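Local coordinates for hemolysin activator protein CdiB (Acinetobacter baumannii ACICU, PDB 6WIL) that probably secretes a partner toxin protein across the outer membrane, as an Omp85-family two-partner transporter of contact-dependent growth inhibition, at residues R321-S326 and T331-K336. Numbering follows the deposited sequence.
With SO4 (sulfate ion), chain B.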
ATOM      1  N   ARG A 321       9.655  -6.604   1.112  1.00 38.65           N
ATOM      2  CA  ARG A 321      10.574  -6.526  -0.014  1.00 35.60           C
ATOM      3  C   ARG A 321       9.776  -6.502  -1.303  1.00 37.04           C
ATOM      4  O   ARG A 321       8.917  -7.361  -1.518  1.00 40.65           O
ATOM      5  CB  ARG A 321      11.550  -7.708  -0.021  1.00 39.62           C
ATOM      6  CG  ARG A 321      12.769  -7.490  -0.903  1.00 55.95           C
ATOM      7  CD  ARG A 321      13.158  -8.755  -1.650  1.00 54.56           C
ATOM      8  NE  ARG A 321      14.542  -8.711  -2.113  1.00 75.93           N
ATOM      9  CZ  ARG A 321      14.943  -8.114  -3.231  1.00 75.73           C
ATOM     10  NH1 ARG A 321      14.066  -7.501  -4.015  1.00 64.45           N
ATOM     11  NH2 ARG A 321      16.226  -8.127  -3.566  1.00 72.88           N
ATOM     12  N   VAL A 322      10.055  -5.516  -2.155  1.00 40.80           N
ATOM     13  CA  VAL A 322       9.450  -5.486  -3.482  1.00 47.02           C
ATOM     14  C   VAL A 322      10.044  -6.617  -4.310  1.00 46.97           C
ATOM     15  O   VAL A 322      11.264  -6.699  -4.489  1.00 59.51           O
ATOM     16  CB  VAL A 322       9.666  -4.129  -4.160  1.00 51.48           C
ATOM     17  CG1 VAL A 322       9.238  -4.199  -5.617  1.00 37.87           C
ATOM     18  CG2 VAL A 322       8.898  -3.040  -3.426  1.00 34.09           C
ATOM     19  N   ILE A 323       9.182  -7.495  -4.815  1.00 43.13           N
ATOM     20  CA  ILE A 323       9.628  -8.667  -5.556  1.00 54.81           C
ATOM     21  C   ILE A 323       9.419  -8.459  -7.053  1.00 57.44           C
ATOM     22  O   ILE A 323      10.125  -9.054  -7.875  1.00 61.76           O
ATOM     23  CB  ILE A 323       8.904  -9.935  -5.065  1.00 52.07           C
ATOM     24  CG1 ILE A 323       7.391  -9.752  -5.140  1.00 49.31           C
ATOM     25  CG2 ILE A 323       9.316 -10.278  -3.643  1.00 42.84           C
ATOM     26  CD1 ILE A 323       6.619 -10.952  -4.651  1.00 47.01           C
ATOM     27  N   SER A 324       8.457  -7.610  -7.416  1.00 46.82           N
ATOM     28  CA  SER A 324       8.142  -7.356  -8.814  1.00 45.48           C
ATOM     29  C   SER A 324       7.479  -5.992  -8.947  1.00 43.56           C
ATOM     30  O   SER A 324       6.612  -5.639  -8.144  1.00 34.08           O
ATOM     31  CB  SER A 324       7.218  -8.439  -9.381  1.00 46.51           C
ATOM     32  OG  SER A 324       6.454  -7.941 -10.468  1.00 46.03           O
ATOM     33  N   ARG A 325       7.876  -5.243  -9.975  1.00 37.25           N
ATOM     34  CA  ARG A 325       7.265  -3.947 -10.229  1.00 43.23           C
ATOM     35  C   ARG A 325       7.389  -3.605 -11.706  1.00 42.34           C
ATOM     36  O   ARG A 325       8.197  -4.182 -12.436  1.00 43.58           O
ATOM     37  CB  ARG A 325       7.903  -2.845  -9.379  1.00 34.59           C
ATOM     38  CG  ARG A 325       9.321  -2.487  -9.770  1.00 32.46           C
ATOM     39  CD  ARG A 325       9.761  -1.253  -9.012  1.00 32.92           C
ATOM     40  NE  ARG A 325       8.964  -0.091  -9.394  1.00 39.94           N
ATOM     41  CZ  ARG A 325       8.581   0.863  -8.554  1.00 46.38           C
ATOM     42  NH1 ARG A 325       8.908   0.793  -7.269  1.00 43.94           N
ATOM     43  NH2 ARG A 325       7.857   1.882  -8.997  1.00 43.69           N
ATOM     44  N   SER A 326       6.573  -2.648 -12.128  1.00 44.85           N
ATOM     45  CA  SER A 326       6.637  -2.106 -13.478  1.00 36.98           C
ATOM     46  C   SER A 326       5.970  -0.740 -13.462  1.00 43.26           C
ATOM     47  O   SER A 326       5.585  -0.225 -12.407  1.00 53.16           O
ATOM     48  CB  SER A 326       5.952  -3.027 -14.490  1.00 47.02           C
ATOM     49  OG  SER A 326       4.560  -2.757 -14.536  1.00 47.18           O
ATOM     50  N   THR A 331       4.499  -5.161  -6.526  1.00 38.61           N
ATOM     51  CA  THR A 331       4.198  -6.332  -5.713  1.00 37.42           C
ATOM     52  C   THR A 331       5.293  -6.530  -4.676  1.00 40.29           C
ATOM     53  O   THR A 331       6.482  -6.410  -4.989  1.00 33.33           O
ATOM     54  CB  THR A 331       4.077  -7.604  -6.576  1.00 53.60           C
ATOM     55  OG1 THR A 331       3.072  -7.417  -7.580  1.00 53.09           O
ATOM     56  CG2 THR A 331       3.708  -8.807  -5.714  1.00 36.44           C
ATOM     57  N   SER A 332       4.893  -6.850  -3.447  1.00 40.85           N
ATOM     58  CA  SER A 332       5.865  -7.052  -2.385  1.00 38.07           C
ATOM     59  C   SER A 332       5.368  -8.120  -1.421  1.00 42.90           C
ATOM     60  O   SER A 332       4.162  -8.330  -1.268  1.00 37.80           O
ATOM     61  CB  SER A 332       6.150  -5.741  -1.641  1.00 42.73           C
ATOM     62  OG  SER A 332       4.953  -5.024  -1.396  1.00 46.92           O
ATOM     63  N   VAL A 333       6.319  -8.805  -0.791  1.00 37.01           N
ATOM     64  CA  VAL A 333       6.042  -9.744   0.288  1.00 45.02           C
ATOM     65  C   VAL A 333       6.533  -9.117   1.584  1.00 52.32           C
ATOM     66  O   VAL A 333       7.505  -8.354   1.594  1.00 36.87           O
ATOM     67  CB  VAL A 333       6.707 -11.119   0.051  1.00 43.02           C
ATOM     68  CG1 VAL A 333       6.108 -11.790  -1.171  1.00 44.13           C
ATOM     69  CG2 VAL A 333       8.214 -10.968  -0.112  1.00 38.78           C
ATOM     70  N   TYR A 334       5.853  -9.432   2.685  1.00 44.84           N
ATOM     71  CA  TYR A 334       6.222  -8.845   3.965  1.00 46.09           C
ATOM     72  C   TYR A 334       6.123  -9.879   5.074  1.00 44.06           C
ATOM     73  O   TYR A 334       5.496 -10.931   4.926  1.00 46.87           O
ATOM     74  CB  TYR A 334       5.353  -7.625   4.306  1.00 34.86           C
ATOM     75  CG  TYR A 334       3.886  -7.925   4.507  1.00 34.66           C
ATOM     76  CD1 TYR A 334       3.004  -7.902   3.436  1.00 33.41           C
ATOM     77  CD2 TYR A 334       3.379  -8.215   5.771  1.00 42.39           C
ATOM     78  CE1 TYR A 334       1.663  -8.167   3.609  1.00 35.75           C
ATOM     79  CE2 TYR A 334       2.033  -8.488   5.955  1.00 36.60           C
ATOM     80  CZ  TYR A 334       1.180  -8.460   4.868  1.00 38.00           C
ATOM     81  OH  TYR A 334      -0.159  -8.724   5.030  1.00 45.75           O
ATOM     82  N   GLY A 335       6.767  -9.555   6.193  1.00 44.31           N
ATOM     83  CA  GLY A 335       6.652 -10.322   7.416  1.00 37.95           C
ATOM     84  C   GLY A 335       6.558  -9.407   8.621  1.00 44.77           C
ATOM     85  O   GLY A 335       7.285  -8.412   8.695  1.00 39.40           O
ATOM     86  N   LYS A 336       5.665  -9.714   9.562  1.00 54.16           N
ATOM     87  CA  LYS A 336       5.495  -8.922  10.773  1.00 33.80           C
ATOM     88  C   LYS A 336       5.809  -9.762  12.002  1.00 40.96           C
ATOM     89  O   LYS A 336       5.528 -10.962  12.035  1.00 41.09           O
ATOM     90  CB  LYS A 336       4.067  -8.377  10.907  1.00 38.59           C
ATOM     91  CG  LYS A 336       3.629  -7.413   9.826  1.00 40.82           C
ATOM     92  CD  LYS A 336       2.182  -7.002  10.044  1.00 61.31           C
ATOM     93  CE  LYS A 336       1.613  -6.290   8.827  1.00 69.70           C
ATOM     94  NZ  LYS A 336       0.167  -6.624   8.647  1.00 76.52           N
TER
HETATM   95  S   SO4 B 601      18.857  -6.315  -4.652  0.83 76.78           S
HETATM   96  O1  SO4 B 601      17.887  -6.700  -5.675  0.83 53.65           O
HETATM   97  O2  SO4 B 601      18.304  -6.605  -3.331  0.83 70.70           O
HETATM   98  O3  SO4 B 601      19.143  -4.885  -4.774  0.83 62.97           O
HETATM   99  O4  SO4 B 601      20.095  -7.069  -4.830  0.83 77.00           O
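With chi1 at 55°, I323 sets CG1 between its own backbone N and carbonyl carbon and, extended beyond that, carries CD1 across to the neighbouring strand. V333 meets it there with CG1, 3.6 Å from I323 CD1, the two side chains crossing at about a right angle; this branched apolar pair suits the barrel surface. T331 offers them its methyl CG2 while OG1 bonds H367 on the next strand. I323 lies at a classic beta bulge: it and S324 together face T331. T331 O accepts a bond of 2.9 Å from I323 N and a weak one of 3.4 Å from S324 N, while T331 N, nearly in line with the S324 carbonyl, bonds S324 O at 2.7 Å. Beyond the bulge, R321 and V333 form a regular antiparallel hydrogen-bonded pair, R321 N to V333 O at 2.8 Å and V333 N to R321 O at 3.1 Å. Between that pair and the bulge, compact V322 and S332 let the strands approach, CA to CA 4.1 Å, on the buried side, where V322 touches Q176 of helix 171-181 and S332 OG bonds Q366 weakly. S324 OG bonds H329. Bent at chi2 (-141°), R321 brings NH1 to V322 O, in the guanidinium plane but with a bent N-H...O angle of 139°; NH2 bonds O1 of a sulfate, in plane at the guanidinium edge. T331 O, gripped firmly by I323 N and weakly by S324 N, thus absorbs the extra residue without loss of pairing.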